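Local coordinates for ThiS/MoaD family protein (Amycolatopsis orientalis, PDB 4N6E) that probably serves as a ubiquitin-like sulphur-carrier protein that supplies sulphur to the thiosugar synthase BexX in 2-thiosugar biosynthesis, at residues 3-8 with 21-26; 59-64 with 77-82. All coordinates share one frame; numbering follows the deposited sequence.

In the fold
Both contacts are antiparallel strand pairings in one mixed sheet, where strands 3-6 and 80-88 run side by side and parallel. Their centres lie about 9 Å apart, and they meet directly: Thr-4 O and Leu-81 N are 3.0 Å apart, Ser-6 N and Leu-81 O 2.9 Å, both probable hydrogen bonds. Contact 1 is mostly buried, with aliphatic side chains turned to helix 28-38. Contact 2 is only partly buried and ends in a polar turn. The chemistry follows: contact 1 adds valine and alanine packing to its backbone bonds, whereas contact 2 adds side-chain hydrogen bonds of Asn-61. The surfaces buried are nearly equal, 345 and 356 Å².

Contact 1: residues 3-8 with 21-26; sequences VTVSIP and VEAKGA
Val-5 and Val-21 form a hydrogen-bonded antiparallel pair that exchanges two backbone bonds. Val-5 N donates to Val-21 O at 2.8 Å, and Val-21 N returns a bond to Val-5 O at 3.0 Å. A further bond of 2.8 Å runs from Val-3 N to Ala-23 O; it is nearly straight at hydrogen (170°). The axes of strands 3-6 and 21-23 are inclined at 142°, well short of exact antiparallel.

On the face bearing Thr-4 and Glu-22, the glutamate chain bends at chi2 (-64°) and folds back over the neighbouring strand. This brings Glu-22 OE2 to 3.4 Å from Thr-4 CB, a contact with carbon. Arg-38 of helix 28-38 also touches the Glu-22 side chain.

The other face is aliphatic. Val-21 CG2 lies between its own backbone N and carbonyl carbon, a position from which it meets Val-5 CB at 3.7 Å, the two side chains crossing obliquely. Ile-7 is already beyond the strand, yet its CD1 reaches the same methyl at 4.3 Å. Val-5 CG2 also approaches Ala-23 CB, at 4.4 Å, extending the apolar surface along the pair. Helix 28-38 covers this face, Ile-31 meeting Val-3 and Val-35 meeting Val-21. An N-terminal antiparallel strand pair, followed by a helix packed across its apolar face, is the opening element of the ubiquitin-like beta-grasp fold to which the ThiS family belongs.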
ATOM      1  N   VAL B   3      28.667  21.050  45.506  1.00 87.96           N
ATOM      2  CA  VAL B   3      28.172  19.920  44.734  1.00 83.77           C
ATOM      3  C   VAL B   3      27.703  20.447  43.387  1.00 80.83           C
ATOM      4  O   VAL B   3      26.743  21.224  43.321  1.00 71.70           O
ATOM      5  CB  VAL B   3      26.992  19.230  45.446  1.00 84.85           C
ATOM      6  CG1 VAL B   3      26.747  17.847  44.863  1.00 82.53           C
ATOM      7  CG2 VAL B   3      27.259  19.135  46.940  1.00 86.86           C
ATOM      8  N   THR B   4      28.385  20.034  42.320  1.00 77.08           N
ATOM      9  CA  THR B   4      28.001  20.445  40.966  1.00 77.54           C
ATOM     10  C   THR B   4      26.849  19.564  40.420  1.00 74.89           C
ATOM     11  O   THR B   4      26.970  18.342  40.331  1.00 74.00           O
ATOM     12  CB  THR B   4      29.226  20.511  40.012  1.00 82.00           C
ATOM     13  OG1 THR B   4      28.796  20.875  38.693  1.00 78.50           O
ATOM     14  CG2 THR B   4      30.015  19.182  39.964  1.00 83.92           C
ATOM     15  N   VAL B   5      25.731  20.207  40.073  1.00 71.49           N
ATOM     16  CA  VAL B   5      24.490  19.525  39.682  1.00 67.56           C
ATOM     17  C   VAL B   5      24.208  19.691  38.186  1.00 67.17           C
ATOM     18  O   VAL B   5      24.014  20.807  37.734  1.00 64.88           O
ATOM     19  CB  VAL B   5      23.294  20.112  40.459  1.00 65.50           C
ATOM     20  CG1 VAL B   5      21.973  19.522  39.989  1.00 64.95           C
ATOM     21  CG2 VAL B   5      23.472  19.887  41.949  1.00 67.43           C
ATOM     22  N   SER B   6      24.157  18.590  37.432  1.00 70.40           N
ATOM     23  CA  SER B   6      23.858  18.638  35.986  1.00 67.82           C
ATOM     24  C   SER B   6      22.351  18.654  35.675  1.00 68.00           C
ATOM     25  O   SER B   6      21.613  17.735  36.053  1.00 65.41           O
ATOM     26  CB  SER B   6      24.509  17.463  35.264  1.00 68.06           C
ATOM     27  OG  SER B   6      25.920  17.546  35.348  1.00 71.81           O
ATOM     28  N   ILE B   7      21.904  19.696  34.975  1.00 66.22           N
ATOM     29  CA  ILE B   7      20.503  19.809  34.571  1.00 65.09           C
ATOM     30  C   ILE B   7      20.386  19.298  33.141  1.00 63.99           C
ATOM     31  O   ILE B   7      21.230  19.632  32.306  1.00 66.70           O
ATOM     32  CB  ILE B   7      19.992  21.267  34.614  1.00 64.67           C
ATOM     33  CG1 ILE B   7      20.528  22.003  35.846  1.00 67.92           C
ATOM     34  CG2 ILE B   7      18.466  21.307  34.598  1.00 63.01           C
ATOM     35  CD1 ILE B   7      20.193  21.345  37.171  1.00 70.00           C
ATOM     36  N   PRO B   8      19.360  18.476  32.853  1.00 60.65           N
ATOM     37  CA  PRO B   8      19.087  18.107  31.465  1.00 59.71           C
ATOM     38  C   PRO B   8      18.341  19.215  30.692  1.00 57.59           C
ATOM     39  O   PRO B   8      17.446  19.881  31.236  1.00 48.66           O
ATOM     40  CB  PRO B   8      18.219  16.860  31.604  1.00 58.64           C
ATOM     41  CG  PRO B   8      17.479  17.085  32.868  1.00 60.20           C
ATOM     42  CD  PRO B   8      18.436  17.804  33.782  1.00 60.58           C
ATOM     43  N   VAL B  21      24.426  23.799  37.921  1.00 82.97           N
ATOM     44  CA  VAL B  21      24.325  24.700  39.066  1.00 82.26           C
ATOM     45  C   VAL B  21      25.153  24.201  40.251  1.00 83.20           C
ATOM     46  O   VAL B  21      25.436  23.007  40.370  1.00 79.61           O
ATOM     47  CB  VAL B  21      22.865  24.926  39.519  1.00 81.45           C
ATOM     48  CG1 VAL B  21      22.001  25.390  38.355  1.00 81.73           C
ATOM     49  CG2 VAL B  21      22.281  23.678  40.154  1.00 82.87           C
ATOM     50  N   GLU B  22      25.537  25.138  41.115  1.00 83.08           N
ATOM     51  CA  GLU B  22      26.266  24.833  42.337  1.00 78.40           C
ATOM     52  C   GLU B  22      25.293  24.693  43.496  1.00 73.14           C
ATOM     53  O   GLU B  22      24.210  25.291  43.492  1.00 65.30           O
ATOM     54  CB  GLU B  22      27.279  25.935  42.642  1.00 83.02           C
ATOM     55  CG  GLU B  22      28.425  26.017  41.652  1.00 86.84           C
ATOM     56  CD  GLU B  22      29.287  24.772  41.669  1.00 89.58           C
ATOM     57  OE1 GLU B  22      30.286  24.746  42.417  1.00 91.71           O
ATOM     58  OE2 GLU B  22      28.947  23.810  40.950  1.00 92.98           O
ATOM     59  N   ALA B  23      25.678  23.893  44.487  1.00 72.50           N
ATOM     60  CA  ALA B  23      24.826  23.668  45.650  1.00 72.04           C
ATOM     61  C   ALA B  23      25.570  23.068  46.851  1.00 68.74           C
ATOM     62  O   ALA B  23      26.737  22.658  46.758  1.00 58.71           O
ATOM     63  CB  ALA B  23      23.641  22.789  45.264  1.00 74.09           C
ATOM     64  N   LYS B  24      24.858  23.043  47.977  1.00 71.38           N
ATOM     65  CA  LYS B  24      25.377  22.554  49.250  1.00 75.49           C
ATOM     66  C   LYS B  24      24.318  21.694  49.933  1.00 71.87           C
ATOM     67  O   LYS B  24      23.125  22.045  49.952  1.00 66.31           O
ATOM     68  CB  LYS B  24      25.749  23.732  50.164  1.00 81.31           C
ATOM     69  CG  LYS B  24      26.991  24.492  49.723  1.00 85.67           C
ATOM     70  CD  LYS B  24      27.167  25.801  50.485  1.00 91.49           C
ATOM     71  CE  LYS B  24      28.238  26.682  49.848  1.00 94.40           C
ATOM     72  NZ  LYS B  24      29.561  25.998  49.734  1.00 93.58           N
ATOM     73  N   GLY B  25      24.767  20.575  50.499  1.00 68.10           N
ATOM     74  CA  GLY B  25      23.881  19.635  51.186  1.00 67.19           C
ATOM     75  C   GLY B  25      24.534  18.285  51.416  1.00 65.26           C
ATOM     76  O   GLY B  25      25.560  17.960  50.805  1.00 61.02           O
ATOM     77  N   ALA B  26      23.937  17.497  52.303  1.00 65.59           N
ATOM     78  CA  ALA B  26      24.492  16.196  52.682  1.00 66.70           C
ATOM     79  C   ALA B  26      23.674  15.030  52.131  1.00 64.48           C
ATOM     80  O   ALA B  26      24.245  13.997  51.802  1.00 65.36           O
ATOM     81  CB  ALA B  26      24.610  16.091  54.197  1.00 67.86           C
TER

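Contact 2: residues 59-64 with 77-82; sequences YVNDED and DGDTLT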
ATOM      1  N   TYR B  59      21.482  10.451  39.853  1.00 44.97           N
ATOM      2  CA  TYR B  59      22.745   9.786  40.113  1.00 46.45           C
ATOM      3  C   TYR B  59      23.677  10.669  40.938  1.00 50.14           C
ATOM      4  O   TYR B  59      23.690  11.899  40.773  1.00 48.17           O
ATOM      5  CB  TYR B  59      23.405   9.393  38.796  1.00 46.03           C
ATOM      6  CG  TYR B  59      22.529   8.482  37.985  1.00 47.41           C
ATOM      7  CD1 TYR B  59      21.527   9.003  37.159  1.00 49.62           C
ATOM      8  CD2 TYR B  59      22.676   7.105  38.052  1.00 46.42           C
ATOM      9  CE1 TYR B  59      20.700   8.168  36.426  1.00 48.83           C
ATOM     10  CE2 TYR B  59      21.857   6.262  37.321  1.00 47.64           C
ATOM     11  CZ  TYR B  59      20.871   6.800  36.513  1.00 49.40           C
ATOM     12  OH  TYR B  59      20.058   5.973  35.787  1.00 52.55           O
ATOM     13  N   VAL B  60      24.423  10.024  41.844  1.00 54.84           N
ATOM     14  CA  VAL B  60      25.554  10.638  42.563  1.00 57.16           C
ATOM     15  C   VAL B  60      26.854  10.003  42.048  1.00 57.03           C
ATOM     16  O   VAL B  60      27.024   8.786  42.139  1.00 52.45           O
ATOM     17  CB  VAL B  60      25.425  10.449  44.087  1.00 57.47           C
ATOM     18  CG1 VAL B  60      26.672  10.941  44.811  1.00 58.97           C
ATOM     19  CG2 VAL B  60      24.197  11.181  44.600  1.00 56.65           C
ATOM     20  N   ASN B  61      27.757  10.831  41.507  1.00 61.42           N
ATOM     21  CA  ASN B  61      28.934  10.359  40.743  1.00 62.88           C
ATOM     22  C   ASN B  61      28.631   9.071  39.970  1.00 61.23           C
ATOM     23  O   ASN B  61      29.311   8.061  40.150  1.00 59.49           O
ATOM     24  CB  ASN B  61      30.157  10.149  41.652  1.00 64.20           C
ATOM     25  CG  ASN B  61      30.415  11.326  42.584  1.00 66.85           C
ATOM     26  OD1 ASN B  61      30.504  12.479  42.149  1.00 64.55           O
ATOM     27  ND2 ASN B  61      30.543  11.037  43.878  1.00 67.84           N
ATOM     28  N   ASP B  62      27.579   9.119  39.149  1.00 59.39           N
ATOM     29  CA  ASP B  62      27.152   8.004  38.282  1.00 58.34           C
ATOM     30  C   ASP B  62      26.573   6.746  38.994  1.00 56.25           C
ATOM     31  O   ASP B  62      26.423   5.693  38.369  1.00 52.55           O
ATOM     32  CB  ASP B  62      28.280   7.605  37.293  1.00 62.95           C
ATOM     33  CG  ASP B  62      28.495   8.639  36.155  1.00 67.25           C
ATOM     34  OD1 ASP B  62      27.629   9.517  35.917  1.00 63.54           O
ATOM     35  OD2 ASP B  62      29.550   8.553  35.482  1.00 69.29           O
ATOM     36  N   GLU B  63      26.205   6.857  40.268  1.00 55.05           N
ATOM     37  CA  GLU B  63      25.548   5.751  40.974  1.00 55.54           C
ATOM     38  C   GLU B  63      24.084   6.087  41.210  1.00 52.10           C
ATOM     39  O   GLU B  63      23.772   7.109  41.808  1.00 50.04           O
ATOM     40  CB  GLU B  63      26.218   5.478  42.328  1.00 60.60           C
ATOM     41  CG  GLU B  63      27.535   4.707  42.266  1.00 65.64           C
ATOM     42  CD  GLU B  63      28.083   4.370  43.657  1.00 72.20           C
ATOM     43  OE1 GLU B  63      27.297   3.888  44.514  1.00 71.56           O
ATOM     44  OE2 GLU B  63      29.301   4.586  43.898  1.00 69.88           O
ATOM     45  N   ASP B  64      23.188   5.215  40.760  1.00 51.18           N
ATOM     46  CA  ASP B  64      21.751   5.428  40.924  1.00 49.01           C
ATOM     47  C   ASP B  64      21.390   5.442  42.405  1.00 48.70           C
ATOM     48  O   ASP B  64      21.602   4.451  43.119  1.00 46.96           O
ATOM     49  CB  ASP B  64      20.963   4.333  40.197  1.00 51.27           C
ATOM     50  CG  ASP B  64      19.452   4.550  40.236  1.00 52.49           C
ATOM     51  OD1 ASP B  64      18.959   5.287  41.117  1.00 51.76           O
ATOM     52  OD2 ASP B  64      18.753   3.965  39.379  1.00 56.29           O
ATOM     53  N   ASP B  77      30.961  16.766  49.660  1.00 90.29           N
ATOM     54  CA  ASP B  77      31.350  17.987  48.959  1.00 85.81           C
ATOM     55  C   ASP B  77      32.297  17.651  47.815  1.00 83.80           C
ATOM     56  O   ASP B  77      33.321  17.012  48.034  1.00 80.94           O
ATOM     57  CB  ASP B  77      32.042  18.969  49.902  1.00 87.21           C
ATOM     58  CG  ASP B  77      32.306  20.305  49.242  1.00 88.08           C
ATOM     59  OD1 ASP B  77      31.375  21.141  49.224  1.00 84.55           O
ATOM     60  OD2 ASP B  77      33.430  20.508  48.723  1.00 86.56           O
ATOM     61  N   GLY B  78      31.963  18.103  46.606  1.00 85.31           N
ATOM     62  CA  GLY B  78      32.725  17.756  45.399  1.00 82.83           C
ATOM     63  C   GLY B  78      32.055  16.686  44.546  1.00 81.31           C
ATOM     64  O   GLY B  78      32.514  16.396  43.438  1.00 78.37           O
ATOM     65  N   ASP B  79      30.975  16.095  45.066  1.00 80.11           N
ATOM     66  CA  ASP B  79      30.188  15.112  44.323  1.00 81.36           C
ATOM     67  C   ASP B  79      29.466  15.784  43.156  1.00 80.78           C
ATOM     68  O   ASP B  79      29.128  16.966  43.227  1.00 84.28           O
ATOM     69  CB  ASP B  79      29.147  14.434  45.238  1.00 81.37           C
ATOM     70  CG  ASP B  79      29.747  13.342  46.134  1.00 79.82           C
ATOM     71  OD1 ASP B  79      30.896  12.908  45.914  1.00 74.52           O
ATOM     72  OD2 ASP B  79      29.043  12.898  47.065  1.00 79.85           O
ATOM     73  N   THR B  80      29.251  15.024  42.082  1.00 80.24           N
ATOM     74  CA  THR B  80      28.409  15.457  40.961  1.00 76.08           C
ATOM     75  C   THR B  80      27.054  14.760  41.042  1.00 69.83           C
ATOM     76  O   THR B  80      26.991  13.547  41.246  1.00 71.66           O
ATOM     77  CB  THR B  80      29.051  15.125  39.599  1.00 78.25           C
ATOM     78  OG1 THR B  80      30.303  15.811  39.482  1.00 78.42           O
ATOM     79  CG2 THR B  80      28.135  15.551  38.437  1.00 80.00           C
ATOM     80  N   LEU B  81      25.982  15.525  40.864  1.00 62.47           N
ATOM     81  CA  LEU B  81      24.628  14.995  40.946  1.00 59.74           C
ATOM     82  C   LEU B  81      23.891  15.205  39.613  1.00 61.18           C
ATOM     83  O   LEU B  81      23.616  16.345  39.213  1.00 54.19           O
ATOM     84  CB  LEU B  81      23.883  15.657  42.105  1.00 59.94           C
ATOM     85  CG  LEU B  81      22.533  15.042  42.505  1.00 63.85           C
ATOM     86  CD1 LEU B  81      22.400  14.938  44.016  1.00 64.40           C
ATOM     87  CD2 LEU B  81      21.343  15.808  41.933  1.00 63.69           C
ATOM     88  N   THR B  82      23.578  14.099  38.928  1.00 58.53           N
ATOM     89  CA  THR B  82      22.939  14.156  37.620  1.00 55.13           C
ATOM     90  C   THR B  82      21.458  13.834  37.700  1.00 52.38           C
ATOM     91  O   THR B  82      21.074  12.866  38.336  1.00 55.32           O
ATOM     92  CB  THR B  82      23.566  13.159  36.642  1.00 57.24           C
ATOM     93  OG1 THR B  82      24.992  13.240  36.712  1.00 59.50           O
ATOM     94  CG2 THR B  82      23.116  13.463  35.228  1.00 58.64           C
TER
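Tyr-59 and Thr-82 form a hydrogen-bonded antiparallel pair, joined by two backbone bonds of 2.9 Å, Tyr-59 N to Thr-82 O and Thr-82 N to Tyr-59 O, and Asn-61 N extends the ladder to Thr-80 O. Asn-61 CG lies anti to its carbonyl carbon and beside its backbone N (chi1 -48°), which turns the amide toward Asp-79 and Thr-80. Its OD1 accepts from Thr-80 N at 2.8 Å, with 174° at hydrogen. Its ND2 donates to Asp-79 OD1, also at 2.8 Å, so both ends of the amide are gripped. The acceptor lies in the amide plane but is met from above the carboxylate, the two planes standing 78° apart. Asp-79 OD2 accepts from the backbone N of Lys-76. An alanine in place of Asp-79 would probably leave Asn-61 ND2 and the backbone N of Lys-76 without the carboxylate whose two oxygens they share out, and the amide less firmly fixed. Val-60 CG2 meets Leu-81 CD1 at 4.2 Å.

A type I' turn from Val-60 to Glu-63 reverses the chain from strand 56-60 into strand 63-64, at one edge of the sheet within this chain. Strand 80-88 lies between strand 56-60 and strand 3-6, the latter bonded to it through Leu-81.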